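Local coordinates for histone-lysine N-methyltransferase, H3 lysine-9 specific SUVH4 (Arabidopsis thaliana, PDB 4QEO), which transfers methyl groups from S-adenosyl-L-methionine to histone H3, a mark of transcriptional repression, and binds methylated DNA through its SRA domain, at residues A[68-73]-A[491-496]; A[166-171]-A[182-187]; A[174-179]-A[371-376]. All coordinates share one frame; numbering follows the deposited sequence.

Contact 1 (A[68-73]-A[491-496]); sequences RFFSRA and NISPMQ. With nucleotides of chain B.
The interface between the DNA-binding SRA domain and the catalytic SET domain is built here from the end of strand 68-69, the start of helix 72-78 and a loop that precedes strand 499-500. Phe70 has the largest share of the buried surface. With CG anti to its carbonyl carbon (chi1 -67°), the ring reaches across and lies over CB of Asn491, which sits 3.4 Å from the Phe70 ring centroid and 17° off the ring normal, a CH-pi contact. The rim atom CE1 of Phe70 comes nearest, 3.3 Å from Asn491 CB. The Asn491 amide is held separately, its OD1 accepting from the backbone N of Ala377. Beside the ring, the extended chain of Arg68 lies along Ser493, with Arg68 CD 3.3 Å from Ser493 OG; this is packing rather than hydrogen bonding. A type II turn from Ser493 to Gln496 shapes the SET-domain loop, and Ser493 N donates to Gln496 OE1 at 3.0 Å. Beyond Phe70, Ser71 N-caps the helix. Arg72 N bonds OP1 of DT9 of chain B at 3.0 Å (174°), while Arg72 NH1 meets OP1 of DA8 of chain B, also at 3.0 Å. At the SRA-SET interface a Phe-Asn CH-pi contact thus lies next to an N-capped helix start whose backbone N binds a DNA phosphate.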
loop_
_atom_site.group_PDB
_atom_site.type_symbol
_atom_site.label_atom_id
_atom_site.label_comp_id
_atom_site.label_asym_id
_atom_site.label_seq_id
_atom_site.Cartn_x
_atom_site.Cartn_y
_atom_site.Cartn_z
ATOM N N ARG A 68 -0.110 5.249 8.350
ATOM C CA ARG A 68 0.958 4.271 8.457
ATOM C C ARG A 68 2.005 4.424 7.359
ATOM O O ARG A 68 1.689 4.360 6.176
ATOM C CB ARG A 68 0.399 2.858 8.395
ATOM C CG ARG A 68 -0.392 2.440 9.605
ATOM C CD ARG A 68 -0.332 0.937 9.737
ATOM N NE ARG A 68 -0.830 0.458 11.020
ATOM C CZ ARG A 68 -2.051 -0.024 11.214
ATOM N NH1 ARG A 68 -2.909 -0.080 10.209
ATOM N NH2 ARG A 68 -2.414 -0.449 12.418
ATOM N N PHE A 69 3.256 4.611 7.765
ATOM C CA PHE A 69 4.376 4.660 6.839
ATOM C C PHE A 69 5.088 3.322 6.912
ATOM O O PHE A 69 5.163 2.723 7.981
ATOM C CB PHE A 69 5.352 5.783 7.214
ATOM C CG PHE A 69 4.809 7.170 7.005
ATOM C CD1 PHE A 69 4.724 7.718 5.730
ATOM C CD2 PHE A 69 4.412 7.936 8.087
ATOM C CE1 PHE A 69 4.235 9.010 5.545
ATOM C CE2 PHE A 69 3.929 9.230 7.924
ATOM C CZ PHE A 69 3.840 9.774 6.656
ATOM N N PHE A 70 5.607 2.846 5.782
ATOM C CA PHE A 70 6.208 1.506 5.742
ATOM C C PHE A 70 7.735 1.535 5.818
ATOM O O PHE A 70 8.385 0.490 5.835
ATOM C CB PHE A 70 5.674 0.714 4.527
ATOM C CG PHE A 70 4.206 0.387 4.648
ATOM C CD1 PHE A 70 3.249 1.369 4.447
ATOM C CD2 PHE A 70 3.791 -0.871 5.016
ATOM C CE1 PHE A 70 1.908 1.093 4.590
ATOM C CE2 PHE A 70 2.443 -1.151 5.151
ATOM C CZ PHE A 70 1.505 -0.169 4.940
ATOM N N SER A 71 8.294 2.742 5.919
ATOM C CA SER A 71 9.739 2.924 6.040
ATOM C C SER A 71 10.060 4.368 6.452
ATOM O O SER A 71 9.217 5.251 6.276
ATOM C CB SER A 71 10.425 2.603 4.709
ATOM O OG SER A 71 10.162 3.621 3.753
ATOM N N ARG A 72 11.248 4.611 7.017
ATOM C CA ARG A 72 11.693 5.986 7.294
ATOM C C ARG A 72 11.786 6.746 5.962
ATOM O O ARG A 72 11.402 7.928 5.843
ATOM C CB ARG A 72 13.050 5.999 8.047
ATOM C CG ARG A 72 12.996 5.537 9.533
ATOM C CD ARG A 72 12.251 6.588 10.446
ATOM N NE ARG A 72 12.873 7.891 10.240
ATOM C CZ ARG A 72 13.768 8.432 11.063
ATOM N NH1 ARG A 72 14.097 7.828 12.203
ATOM N NH2 ARG A 72 14.320 9.593 10.745
ATOM N N ALA A 73 12.243 6.025 4.936
ATOM C CA ALA A 73 12.398 6.592 3.595
ATOM C C ALA A 73 11.096 7.164 3.035
ATOM O O ALA A 73 11.114 8.213 2.413
ATOM C CB ALA A 73 12.992 5.542 2.624
ATOM N N ASN A 491 0.778 0.350 -0.593
ATOM C CA ASN A 491 0.960 -0.456 0.597
ATOM C C ASN A 491 -0.351 -0.464 1.395
ATOM O O ASN A 491 -0.884 0.590 1.756
ATOM C CB ASN A 491 2.121 0.096 1.434
ATOM C CG ASN A 491 3.457 -0.031 0.721
ATOM O OD1 ASN A 491 3.768 -1.084 0.172
ATOM N ND2 ASN A 491 4.238 1.046 0.705
ATOM N N ILE A 492 -0.870 -1.653 1.665
ATOM C CA ILE A 492 -2.176 -1.798 2.299
ATOM C C ILE A 492 -2.012 -2.345 3.715
ATOM O O ILE A 492 -1.248 -3.288 3.937
ATOM C CB ILE A 492 -3.091 -2.720 1.432
ATOM C CG1 ILE A 492 -3.232 -2.111 0.030
ATOM C CG2 ILE A 492 -4.444 -2.925 2.089
ATOM C CD1 ILE A 492 -3.875 -3.018 -1.009
ATOM N N SER A 493 -2.701 -1.733 4.675
ATOM C CA SER A 493 -2.637 -2.175 6.066
ATOM C C SER A 493 -3.733 -3.200 6.348
ATOM O O SER A 493 -4.736 -3.245 5.638
ATOM C CB SER A 493 -2.799 -0.982 7.023
ATOM O OG SER A 493 -1.707 -0.084 6.938
ATOM N N PRO A 494 -3.558 -4.012 7.402
ATOM C CA PRO A 494 -4.591 -4.974 7.809
ATOM C C PRO A 494 -5.965 -4.320 8.040
ATOM O O PRO A 494 -6.030 -3.202 8.537
ATOM C CB PRO A 494 -4.041 -5.522 9.124
ATOM C CG PRO A 494 -2.558 -5.425 8.965
ATOM C CD PRO A 494 -2.324 -4.162 8.196
ATOM N N MET A 495 -7.030 -5.026 7.658
ATOM C CA MET A 495 -8.421 -4.581 7.811
ATOM C C MET A 495 -8.869 -3.480 6.845
ATOM O O MET A 495 -10.030 -3.073 6.866
ATOM C CB MET A 495 -8.746 -4.202 9.261
ATOM C CG MET A 495 -8.576 -5.347 10.217
ATOM S SD MET A 495 -9.431 -6.816 9.629
ATOM C CE MET A 495 -8.575 -8.065 10.586
ATOM N N GLN A 496 -7.964 -3.000 5.999
ATOM C CA GLN A 496 -8.368 -2.087 4.936
ATOM C C GLN A 496 -9.087 -2.848 3.812
ATOM O O GLN A 496 -8.598 -3.876 3.336
ATOM C CB GLN A 496 -7.162 -1.303 4.408
ATOM C CG GLN A 496 -6.684 -0.214 5.376
ATOM C CD GLN A 496 -5.547 0.636 4.820
ATOM O OE1 GLN A 496 -4.861 0.254 3.867
ATOM N NE2 GLN A 496 -5.350 1.801 5.414
ATOM P P DA B 8 14.974 4.569 13.846
ATOM O OP1 DA B 8 13.755 5.315 13.875
ATOM O OP2 DA B 8 14.920 3.153 13.911
ATOM O "O5'" DA B 8 15.590 4.994 12.457
ATOM C "C5'" DA B 8 16.664 4.262 11.898
ATOM C "C4'" DA B 8 16.381 3.952 10.453
ATOM O "O4'" DA B 8 17.626 3.737 9.780
ATOM C "C3'" DA B 8 15.602 2.665 10.248
ATOM O "O3'" DA B 8 14.888 2.736 9.016
ATOM C "C2'" DA B 8 16.697 1.620 10.299
ATOM C "C1'" DA B 8 17.938 2.359 9.804
ATOM N N9 DA B 8 19.152 2.201 10.597
ATOM C C8 DA B 8 19.289 2.057 11.950
ATOM N N7 DA B 8 20.533 1.992 12.350
ATOM C C5 DA B 8 21.265 2.120 11.182
ATOM C C6 DA B 8 22.646 2.132 10.927
ATOM N N6 DA B 8 23.574 2.021 11.873
ATOM N N1 DA B 8 23.044 2.281 9.650
ATOM C C2 DA B 8 22.115 2.390 8.700
ATOM N N3 DA B 8 20.793 2.403 8.813
ATOM C C4 DA B 8 20.428 2.258 10.096
ATOM P P DT B 9 13.836 1.714 8.523
ATOM O OP1 DT B 9 13.051 2.318 7.510
ATOM O OP2 DT B 9 13.208 1.133 9.665
ATOM O "O5'" DT B 9 14.754 0.613 7.851
ATOM C "C5'" DT B 9 15.405 0.864 6.606
ATOM C "C4'" DT B 9 16.443 -0.192 6.305
ATOM O "O4'" DT B 9 17.573 -0.033 7.157
ATOM C "C3'" DT B 9 16.005 -1.646 6.490
ATOM O "O3'" DT B 9 15.626 -2.187 5.237
ATOM C "C2'" DT B 9 17.245 -2.344 7.020
ATOM C "C1'" DT B 9 18.282 -1.244 7.147
ATOM N N1 DT B 9 19.089 -1.279 8.359
ATOM C C2 DT B 9 20.458 -1.231 8.242
ATOM O O2 DT B 9 21.032 -1.221 7.173
ATOM N N3 DT B 9 21.129 -1.209 9.432
ATOM C C4 DT B 9 20.583 -1.212 10.695
ATOM O O4 DT B 9 21.313 -1.169 11.670
ATOM C C5 DT B 9 19.145 -1.237 10.744
ATOM C C7 DT B 9 18.464 -1.263 12.074
ATOM C C6 DT B 9 18.478 -1.253 9.588
#

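Contact 2 (A[166-171]-A[182-187]). With nucleotides of chain B.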
loop_
_atom_site.group_PDB
_atom_site.type_symbol
_atom_site.label_atom_id
_atom_site.label_comp_id
_atom_site.label_asym_id
_atom_site.label_seq_id
_atom_site.Cartn_x
_atom_site.Cartn_y
_atom_site.Cartn_z
ATOM N N ARG A 166 4.917 16.859 15.598
ATOM C CA ARG A 166 4.364 15.588 15.143
ATOM C C ARG A 166 5.142 14.464 15.782
ATOM O O ARG A 166 6.363 14.528 15.874
ATOM C CB ARG A 166 4.447 15.449 13.605
ATOM C CG ARG A 166 3.607 16.489 12.849
ATOM C CD ARG A 166 3.563 16.162 11.322
ATOM N NE ARG A 166 4.871 16.322 10.683
ATOM C CZ ARG A 166 5.439 17.495 10.407
ATOM N NH1 ARG A 166 4.819 18.623 10.723
ATOM N NH2 ARG A 166 6.627 17.537 9.798
ATOM N N VAL A 167 4.432 13.432 16.223
ATOM C CA VAL A 167 5.065 12.301 16.884
ATOM C C VAL A 167 4.686 11.026 16.126
ATOM O O VAL A 167 3.510 10.767 15.853
ATOM C CB VAL A 167 4.648 12.192 18.378
ATOM C CG1 VAL A 167 5.170 10.895 18.968
ATOM C CG2 VAL A 167 5.161 13.406 19.160
ATOM N N THR A 168 5.705 10.255 15.773
ATOM C CA THR A 168 5.540 9.032 14.998
ATOM C C THR A 168 6.232 7.890 15.721
ATOM O O THR A 168 7.362 8.041 16.192
ATOM C CB THR A 168 6.138 9.207 13.587
ATOM O OG1 THR A 168 5.412 10.239 12.899
ATOM C CG2 THR A 168 6.074 7.885 12.779
ATOM N N ARG A 169 5.544 6.754 15.821
ATOM C CA ARG A 169 6.076 5.608 16.554
ATOM C C ARG A 169 6.433 4.473 15.589
ATOM O O ARG A 169 5.642 4.135 14.702
ATOM C CB ARG A 169 5.039 5.073 17.544
ATOM C CG ARG A 169 4.971 5.808 18.897
ATOM C CD ARG A 169 3.828 5.253 19.760
ATOM N NE ARG A 169 3.782 5.936 21.048
ATOM C CZ ARG A 169 3.141 7.083 21.262
ATOM N NH1 ARG A 169 2.456 7.664 20.278
ATOM N NH2 ARG A 169 3.165 7.641 22.471
ATOM N N GLY A 170 7.603 3.881 15.790
ATOM C CA GLY A 170 7.960 2.657 15.108
ATOM C C GLY A 170 7.269 1.514 15.817
ATOM O O GLY A 170 7.043 1.574 17.022
ATOM N N HIS A 171 6.911 0.482 15.061
ATOM C CA HIS A 171 6.228 -0.686 15.588
ATOM C C HIS A 171 6.848 -1.879 14.886
ATOM O O HIS A 171 7.038 -1.853 13.663
ATOM C CB HIS A 171 4.729 -0.685 15.240
ATOM C CG HIS A 171 3.958 0.480 15.792
ATOM N ND1 HIS A 171 3.376 0.465 17.041
ATOM C CD2 HIS A 171 3.625 1.671 15.238
ATOM C CE1 HIS A 171 2.739 1.605 17.244
ATOM N NE2 HIS A 171 2.870 2.353 16.164
ATOM N N TYR A 182 5.673 2.629 10.716
ATOM C CA TYR A 182 5.738 3.865 11.486
ATOM C C TYR A 182 4.368 4.527 11.446
ATOM O O TYR A 182 3.854 4.806 10.374
ATOM C CB TYR A 182 6.806 4.781 10.889
ATOM C CG TYR A 182 8.194 4.202 11.025
ATOM C CD1 TYR A 182 8.743 3.408 10.018
ATOM C CD2 TYR A 182 8.949 4.429 12.172
ATOM C CE1 TYR A 182 10.024 2.852 10.149
ATOM C CE2 TYR A 182 10.226 3.881 12.313
ATOM C CZ TYR A 182 10.758 3.096 11.301
ATOM O OH TYR A 182 12.031 2.552 11.445
ATOM N N THR A 183 3.750 4.759 12.600
ATOM C CA THR A 183 2.440 5.399 12.581
ATOM C C THR A 183 2.562 6.822 13.086
ATOM O O THR A 183 3.117 7.064 14.162
ATOM C CB THR A 183 1.412 4.653 13.446
ATOM O OG1 THR A 183 1.832 4.706 14.820
ATOM C CG2 THR A 183 1.302 3.201 12.990
ATOM N N TYR A 184 2.060 7.763 12.297
ATOM C CA TYR A 184 1.913 9.130 12.767
ATOM C C TYR A 184 0.798 9.184 13.806
ATOM O O TYR A 184 -0.361 8.890 13.494
ATOM C CB TYR A 184 1.593 10.061 11.591
ATOM C CG TYR A 184 1.190 11.449 12.036
ATOM C CD1 TYR A 184 1.964 12.152 12.955
ATOM C CD2 TYR A 184 0.050 12.064 11.525
ATOM C CE1 TYR A 184 1.598 13.418 13.382
ATOM C CE2 TYR A 184 -0.322 13.330 11.940
ATOM C CZ TYR A 184 0.454 14.002 12.866
ATOM O OH TYR A 184 0.086 15.266 13.282
ATOM N N ASP A 185 1.133 9.585 15.034
ATOM C CA ASP A 185 0.189 9.487 16.131
ATOM C C ASP A 185 -0.408 10.824 16.571
ATOM O O ASP A 185 -1.094 10.898 17.598
ATOM C CB ASP A 185 0.852 8.775 17.319
ATOM C CG ASP A 185 1.082 7.290 17.052
ATOM O OD1 ASP A 185 0.470 6.741 16.105
ATOM O OD2 ASP A 185 1.866 6.666 17.791
ATOM N N GLY A 186 -0.148 11.876 15.801
ATOM C CA GLY A 186 -0.738 13.177 16.089
ATOM C C GLY A 186 0.228 14.203 16.656
ATOM O O GLY A 186 1.433 13.942 16.807
ATOM N N LEU A 187 -0.300 15.379 16.984
ATOM C CA LEU A 187 0.523 16.442 17.527
ATOM C C LEU A 187 0.657 16.338 19.063
ATOM O O LEU A 187 -0.299 15.982 19.754
ATOM C CB LEU A 187 -0.086 17.791 17.143
ATOM C CG LEU A 187 -0.248 17.989 15.626
ATOM C CD1 LEU A 187 -1.078 19.208 15.360
ATOM C CD2 LEU A 187 1.149 18.168 15.009
ATOM P P DT B 9 13.836 1.714 8.523
ATOM O OP1 DT B 9 13.051 2.318 7.510
ATOM O OP2 DT B 9 13.208 1.133 9.665
ATOM O "O5'" DT B 9 14.754 0.613 7.851
ATOM C "C5'" DT B 9 15.405 0.864 6.606
ATOM C "C4'" DT B 9 16.443 -0.192 6.305
ATOM O "O4'" DT B 9 17.573 -0.033 7.157
ATOM C "C3'" DT B 9 16.005 -1.646 6.490
ATOM O "O3'" DT B 9 15.626 -2.187 5.237
ATOM C "C2'" DT B 9 17.245 -2.344 7.020
ATOM C "C1'" DT B 9 18.282 -1.244 7.147
ATOM N N1 DT B 9 19.089 -1.279 8.359
ATOM C C2 DT B 9 20.458 -1.231 8.242
ATOM O O2 DT B 9 21.032 -1.221 7.173
ATOM N N3 DT B 9 21.129 -1.209 9.432
ATOM C C4 DT B 9 20.583 -1.212 10.695
ATOM O O4 DT B 9 21.313 -1.169 11.670
ATOM C C5 DT B 9 19.145 -1.237 10.744
ATOM C C7 DT B 9 18.464 -1.263 12.074
ATOM C C6 DT B 9 18.478 -1.253 9.588
ATOM P P DA B 8 14.974 4.569 13.846
ATOM O OP1 DA B 8 13.755 5.315 13.875
ATOM O OP2 DA B 8 14.920 3.153 13.911
ATOM O "O5'" DA B 8 15.590 4.994 12.457
ATOM C "C5'" DA B 8 16.664 4.262 11.898
ATOM C "C4'" DA B 8 16.381 3.952 10.453
ATOM O "O4'" DA B 8 17.626 3.737 9.780
ATOM C "C3'" DA B 8 15.602 2.665 10.248
ATOM O "O3'" DA B 8 14.888 2.736 9.016
ATOM C "C2'" DA B 8 16.697 1.620 10.299
ATOM C "C1'" DA B 8 17.938 2.359 9.804
ATOM N N9 DA B 8 19.152 2.201 10.597
ATOM C C8 DA B 8 19.289 2.057 11.950
ATOM N N7 DA B 8 20.533 1.992 12.350
ATOM C C5 DA B 8 21.265 2.120 11.182
ATOM C C6 DA B 8 22.646 2.132 10.927
ATOM N N6 DA B 8 23.574 2.021 11.873
ATOM N N1 DA B 8 23.044 2.281 9.650
ATOM C C2 DA B 8 22.115 2.390 8.700
ATOM N N3 DA B 8 20.793 2.403 8.813
ATOM C C4 DA B 8 20.428 2.258 10.096
#
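Arg169, on one strand of an antiparallel hairpin, is extended from CG to NE and crosses the side chain of Asp185, on the other strand, at about a right angle. Its CB lies 3.6 Å from Asp185 OD2, CG and CD come closer still, and a turn at chi4 (86°) brings Arg169 NH1 to 2.7 Å from Asp185 OD2 in a salt bridge. The bond is straight (163°), lies in the guanidinium plane and uses the anti lone pair of OD2. NE forms a salt bridge with Asp121, while at the tip NH1 also bonds Tyr188 OH and NH2 the carbonyl of Ala123; the two carboxylates probably balance the buried charge. Asp185 OD1 accepts from Thr183 OG1 at 2.8 Å, and His171 NE2 donates to Thr183 OG1 at 2.9 Å, a short chain of hydrogen bonds. A beta bulge shifts the register between Arg166 and Thr168. On the opposite face from Arg169, the Tyr182 ring passes Gly170, CD2 against its CA, and the OH beyond donates to OP2 of DT9 of chain B. Strand 106-112 runs parallel to strand 165-172, strands 68-69 and 203-211 pair with strand 180-197, and helix 72-78 packs on Thr168 and Tyr182.

Contact 3 (A[174-179]-A[371-376])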
loop_
_atom_site.group_PDB
_atom_site.type_symbol
_atom_site.label_atom_id
_atom_site.label_comp_id
_atom_site.label_asym_id
_atom_site.label_seq_id
_atom_site.Cartn_x
_atom_site.Cartn_y
_atom_site.Cartn_z
ATOM N N LYS A 174 5.000 -8.681 13.017
ATOM C CA LYS A 174 5.158 -10.090 12.686
ATOM C C LYS A 174 4.371 -10.343 11.414
ATOM O O LYS A 174 3.228 -10.787 11.447
ATOM C CB LYS A 174 4.702 -11.000 13.828
ATOM C CG LYS A 174 3.593 -10.433 14.698
ATOM C CD LYS A 174 3.482 -11.224 15.993
ATOM C CE LYS A 174 2.912 -10.387 17.134
ATOM N NZ LYS A 174 1.428 -10.263 17.072
ATOM N N SER A 175 5.000 -10.016 10.294
ATOM C CA SER A 175 4.366 -10.086 8.991
ATOM C C SER A 175 5.331 -10.782 8.050
ATOM O O SER A 175 6.543 -10.751 8.271
ATOM C CB SER A 175 4.074 -8.675 8.478
ATOM O OG SER A 175 3.068 -8.678 7.482
ATOM N N SER A 176 4.796 -11.412 7.009
ATOM C CA SER A 176 5.624 -12.094 6.019
ATOM C C SER A 176 6.637 -11.144 5.374
ATOM O O SER A 176 7.782 -11.523 5.128
ATOM C CB SER A 176 4.753 -12.745 4.932
ATOM O OG SER A 176 4.064 -13.892 5.414
ATOM N N TYR A 177 6.182 -9.928 5.075
ATOM C CA TYR A 177 6.926 -9.010 4.239
ATOM C C TYR A 177 7.337 -7.693 4.846
ATOM O O TYR A 177 8.213 -7.046 4.343
ATOM C CB TYR A 177 6.110 -8.737 2.996
ATOM C CG TYR A 177 5.739 -9.981 2.257
ATOM C CD1 TYR A 177 6.681 -10.934 1.962
ATOM C CD2 TYR A 177 4.458 -10.205 1.859
ATOM C CE1 TYR A 177 6.352 -12.073 1.276
ATOM C CE2 TYR A 177 4.120 -11.347 1.187
ATOM C CZ TYR A 177 5.076 -12.278 0.899
ATOM O OH TYR A 177 4.739 -13.409 0.236
ATOM N N THR A 178 6.657 -7.278 5.898
ATOM C CA THR A 178 6.913 -5.970 6.491
ATOM C C THR A 178 7.455 -6.109 7.884
ATOM O O THR A 178 6.778 -6.514 8.771
ATOM C CB THR A 178 5.617 -5.200 6.600
ATOM O OG1 THR A 178 4.830 -5.426 5.435
ATOM C CG2 THR A 178 5.882 -3.722 6.786
ATOM N N LYS A 179 8.709 -5.814 8.061
ATOM C CA LYS A 179 9.296 -5.892 9.357
ATOM C C LYS A 179 8.877 -4.816 10.358
ATOM O O LYS A 179 8.714 -5.062 11.522
ATOM C CB LYS A 179 10.792 -5.952 9.193
ATOM C CG LYS A 179 11.260 -7.245 8.534
ATOM C CD LYS A 179 11.519 -8.307 9.577
ATOM C CE LYS A 179 12.347 -9.447 9.033
ATOM N NZ LYS A 179 13.754 -9.016 8.905
ATOM N N SER A 371 -7.955 -7.461 3.968
ATOM C CA SER A 371 -6.791 -8.271 4.290
ATOM C C SER A 371 -6.469 -8.247 5.777
ATOM O O SER A 371 -6.665 -7.236 6.451
ATOM C CB SER A 371 -5.570 -7.813 3.490
ATOM O OG SER A 371 -4.426 -8.553 3.877
ATOM N N TRP A 372 -5.969 -9.369 6.283
ATOM C CA TRP A 372 -5.597 -9.470 7.690
ATOM C C TRP A 372 -4.132 -9.159 7.892
ATOM O O TRP A 372 -3.668 -9.041 9.014
ATOM C CB TRP A 372 -5.893 -10.864 8.231
ATOM C CG TRP A 372 -7.344 -11.122 8.476
ATOM C CD1 TRP A 372 -8.389 -10.294 8.190
ATOM C CD2 TRP A 372 -7.907 -12.292 9.065
ATOM N NE1 TRP A 372 -9.574 -10.882 8.565
ATOM C CE2 TRP A 372 -9.303 -12.113 9.104
ATOM C CE3 TRP A 372 -7.365 -13.484 9.557
ATOM C CZ2 TRP A 372 -10.164 -13.078 9.617
ATOM C CZ3 TRP A 372 -8.221 -14.445 10.064
ATOM C CH2 TRP A 372 -9.605 -14.235 10.091
ATOM N N GLU A 373 -3.398 -9.041 6.797
ATOM C CA GLU A 373 -1.983 -8.714 6.881
ATOM C C GLU A 373 -1.603 -7.624 5.892
ATOM O O GLU A 373 -2.381 -7.261 5.010
ATOM C CB GLU A 373 -1.117 -9.961 6.654
ATOM C CG GLU A 373 -1.810 -11.079 5.903
ATOM C CD GLU A 373 -0.890 -12.252 5.608
ATOM O OE1 GLU A 373 -1.378 -13.288 5.110
ATOM O OE2 GLU A 373 0.326 -12.136 5.867
ATOM N N TYR A 374 -0.391 -7.116 6.051
ATOM C CA TYR A 374 0.144 -6.071 5.194
ATOM C C TYR A 374 0.324 -6.562 3.766
ATOM O O TYR A 374 0.796 -7.674 3.547
ATOM C CB TYR A 374 1.471 -5.575 5.772
ATOM C CG TYR A 374 1.291 -4.724 7.019
ATOM C CD1 TYR A 374 0.928 -3.390 6.919
ATOM C CD2 TYR A 374 1.470 -5.259 8.291
ATOM C CE1 TYR A 374 0.757 -2.602 8.053
ATOM C CE2 TYR A 374 1.295 -4.481 9.427
ATOM C CZ TYR A 374 0.937 -3.157 9.303
ATOM O OH TYR A 374 0.767 -2.379 10.431
ATOM N N ILE A 375 -0.087 -5.737 2.803
ATOM C CA ILE A 375 0.116 -6.025 1.383
ATOM C C ILE A 375 1.018 -4.960 0.736
ATOM O O ILE A 375 0.618 -3.799 0.590
ATOM C CB ILE A 375 -1.217 -6.090 0.621
ATOM C CG1 ILE A 375 -2.126 -7.158 1.236
ATOM C CG2 ILE A 375 -0.969 -6.379 -0.855
ATOM C CD1 ILE A 375 -3.464 -7.296 0.552
ATOM N N PRO A 376 2.250 -5.347 0.368
ATOM C CA PRO A 376 3.170 -4.388 -0.251
ATOM C C PRO A 376 2.699 -3.974 -1.641
ATOM O O PRO A 376 2.130 -4.788 -2.376
ATOM C CB PRO A 376 4.489 -5.173 -0.350
ATOM C CG PRO A 376 4.355 -6.280 0.657
ATOM C CD PRO A 376 2.898 -6.643 0.630
#
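Tyr374, Tyr177 and Pro376 bury the most surface where the loop 174-179, which links strands 165-172 and 180-197 of the SRA domain, meets the SET-domain loop 371-376. In Tyr374, CG lies anti to the carbonyl carbon (chi1 -73°), which turns the ring so that its edge faces Ser175 OG, near the ring plane and 3.9 Å from Tyr374 CD2. Tyr374 CB itself lies against Thr178 OG1 at 3.4 Å, the closest approach between the segments, the two side chains crossing at about a right angle. Both are van der Waals contacts, and Tyr374 N is buried without a polar partner. The ring of Phe70 meets Tyr374 nearly perpendicularly, and Ser493 and Pro494 also touch its side chain.

At the other end of the interface, Tyr177 and Pro376 cross at about a right angle. Tyr177 CB lies 3.8 Å from Pro376 CG, an apolar touch. The rest of the ring points away from the proline, and its OH is hydrogen-bonded to Asp321, within the pre-SET range. Ser371 OG donates to Glu373 O at 2.7 Å, in the carbonyl plane on a lone pair, a side-chain to backbone bond within the SET-domain loop. The contact is loop-to-loop packing at the SRA-SET interface, between the connection of the 165-172/180-197 hairpin and the loop after strand 367-371.

From the N terminus, the chain first passes 68-73, whose partner 491-496 lies 418 residues further on, so contact 1 closes the longest loop. Contact 2 is a short hairpin closure nested inside it, and contact 3, also nested there, starts from the turn of that hairpin; contacts 2 and 3 therefore alternate along the chain and cross. Contact 2 is internal to the SRA domain and shares a sheet with contact 1, since strand 68-69 pairs with strand 180-197. Contacts 1 and 3, with centres about 9 Å apart, both join SRA to SET, their SET-side loops being probably hydrogen-bonded through Ile492 with Ile375 and Met495 with Ser371.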